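Local atomic coordinates of hydrazine synthase beta subunit (Candidatus Kuenenia stuttgartiensis, PDB entry 5C2V), a protein that forms part of the hydrazine synthase complex, which condenses nitric oxide with ammonium to make hydrazine, and may modulate passage of the hydroxylamine intermediate between active sites. Residues M20-S25 / S60-D65. Numbering follows the deposited sequence.
Sequences MSPDGS and SAVTPD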
loop_
_atom_site.group_PDB
_atom_site.type_symbol
_atom_site.label_atom_id
_atom_site.label_comp_id
_atom_site.label_asym_id
_atom_site.label_seq_id
_atom_site.Cartn_x
_atom_site.Cartn_y
_atom_site.Cartn_z
ATOM N N MET B 20 -10.008 -41.483 -37.863
ATOM C CA MET B 20 -11.144 -41.206 -38.730
ATOM C C MET B 20 -10.714 -41.088 -40.185
ATOM O O MET B 20 -9.614 -40.621 -40.481
ATOM C CB MET B 20 -11.849 -39.926 -38.277
ATOM C CG MET B 20 -13.293 -39.805 -38.727
ATOM S SD MET B 20 -14.053 -38.298 -38.096
ATOM C CE MET B 20 -15.784 -38.748 -38.130
ATOM N N SER B 21 -11.586 -41.525 -41.089
ATOM C CA SER B 21 -11.325 -41.414 -42.517
ATOM C C SER B 21 -11.221 -39.946 -42.914
ATOM O O SER B 21 -11.910 -39.099 -42.345
ATOM C CB SER B 21 -12.422 -42.115 -43.321
ATOM O OG SER B 21 -13.700 -41.583 -43.015
ATOM N N PRO B 22 -10.351 -39.637 -43.887
ATOM C CA PRO B 22 -10.147 -38.260 -44.356
ATOM C C PRO B 22 -11.419 -37.625 -44.914
ATOM O O PRO B 22 -11.495 -36.401 -45.016
ATOM C CB PRO B 22 -9.085 -38.413 -45.453
ATOM C CG PRO B 22 -9.120 -39.857 -45.833
ATOM C CD PRO B 22 -9.470 -40.589 -44.584
ATOM N N ASP B 23 -12.399 -38.448 -45.271
ATOM C CA ASP B 23 -13.695 -37.948 -45.714
ATOM C C ASP B 23 -14.656 -37.825 -44.531
ATOM O O ASP B 23 -15.776 -37.336 -44.676
ATOM C CB ASP B 23 -14.282 -38.860 -46.793
ATOM C CG ASP B 23 -14.276 -40.321 -46.388
ATOM O OD1 ASP B 23 -13.236 -40.987 -46.581
ATOM O OD2 ASP B 23 -15.309 -40.803 -45.879
ATOM N N GLY B 24 -14.203 -38.277 -43.365
ATOM C CA GLY B 24 -14.935 -38.098 -42.122
ATOM C C GLY B 24 -16.197 -38.923 -41.948
ATOM O O GLY B 24 -17.022 -38.615 -41.087
ATOM N N SER B 25 -16.371 -39.953 -42.769
ATOM C CA SER B 25 -17.561 -40.793 -42.670
ATOM C C SER B 25 -17.402 -42.025 -41.776
ATOM O O SER B 25 -18.388 -42.690 -41.462
ATOM C CB SER B 25 -17.993 -41.246 -44.068
ATOM O OG SER B 25 -16.985 -42.034 -44.678
ATOM N N SER B 60 -3.810 -47.419 -35.491
ATOM C CA SER B 60 -4.248 -47.558 -36.877
ATOM C C SER B 60 -4.133 -46.250 -37.664
ATOM O O SER B 60 -4.278 -45.162 -37.105
ATOM C CB SER B 60 -5.687 -48.073 -36.928
ATOM O OG SER B 60 -6.565 -47.212 -36.227
ATOM N N ALA B 61 -3.880 -46.368 -38.964
ATOM C CA ALA B 61 -3.819 -45.208 -39.851
ATOM C C ALA B 61 -4.555 -45.483 -41.160
ATOM O O ALA B 61 -4.485 -46.586 -41.703
ATOM C CB ALA B 61 -2.374 -44.822 -40.127
ATOM N N VAL B 62 -5.259 -44.473 -41.663
ATOM C CA VAL B 62 -6.047 -44.617 -42.882
ATOM C C VAL B 62 -5.332 -44.005 -44.085
ATOM O O VAL B 62 -4.702 -42.954 -43.973
ATOM C CB VAL B 62 -7.436 -43.959 -42.729
ATOM C CG1 VAL B 62 -8.325 -44.289 -43.920
ATOM C CG2 VAL B 62 -8.092 -44.403 -41.434
ATOM N N THR B 63 -5.428 -44.674 -45.231
ATOM C CA THR B 63 -4.887 -44.146 -46.478
ATOM C C THR B 63 -5.693 -42.925 -46.919
ATOM O O THR B 63 -6.886 -42.838 -46.628
ATOM C CB THR B 63 -4.898 -45.213 -47.594
ATOM O OG1 THR B 63 -6.241 -45.658 -47.821
ATOM C CG2 THR B 63 -4.033 -46.402 -47.202
ATOM N N PRO B 64 -5.039 -41.974 -47.611
ATOM C CA PRO B 64 -5.677 -40.733 -48.074
ATOM C C PRO B 64 -6.980 -40.952 -48.847
ATOM O O PRO B 64 -7.894 -40.136 -48.738
ATOM C CB PRO B 64 -4.611 -40.119 -48.982
ATOM C CG PRO B 64 -3.330 -40.591 -48.403
ATOM C CD PRO B 64 -3.595 -41.986 -47.909
ATOM N N ASP B 65 -7.055 -42.027 -49.624
ATOM C CA ASP B 65 -8.275 -42.349 -50.358
ATOM C C ASP B 65 -9.315 -43.007 -49.454
ATOM O O ASP B 65 -10.518 -42.896 -49.691
ATOM C CB ASP B 65 -7.958 -43.254 -51.551
ATOM C CG ASP B 65 -6.989 -44.366 -51.199
ATOM O OD1 ASP B 65 -7.102 -44.936 -50.094
ATOM O OD2 ASP B 65 -6.109 -44.669 -52.032
#
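The hydroxyl OG1 of T63, whose carbonyl faces the ring of P22, takes part in several hydrogen bonds: it donates to D65 OD1 at 2.5 Å, meeting the carboxylate oxygen nearly end-on, and accepts from F68 N, with weaker bonds from G66 N and A67 N. Threonine and aspartate thus brace a T-P-D-G turn of the beta-propeller, and S21-P22-D23-G24 is its counterpart in the preceding blade. Each turn joins the first strand of its blade, 15-20 or 57-62, to the second. In the earlier turn S21 OG accepts from T26 N, with a weak bond from S25 N, while G24 N closes the type I turn on S21 O at 2.6 Å. Glycine suits this fourth place because its phi is positive, 71°.

No hydrogen bond joins 20-25 to 60-65; the two segments meet through packing. V62 puts CG1 anti to its backbone N (chi1 -172°), which brings that methyl to P22 CD at 3.9 Å, while CG2 lies 4.2 Å from M20 O. A beta-branched valine can use both methyls at such a seam, and it also touches T19 and F28 of the first blade. P22 fits doubly: its fixed phi of -60° suits the turn, and its compact ring reaches over the neighbouring backbone, where CG lies 3.8 Å from T63 O and 3.2 Å from P64 O.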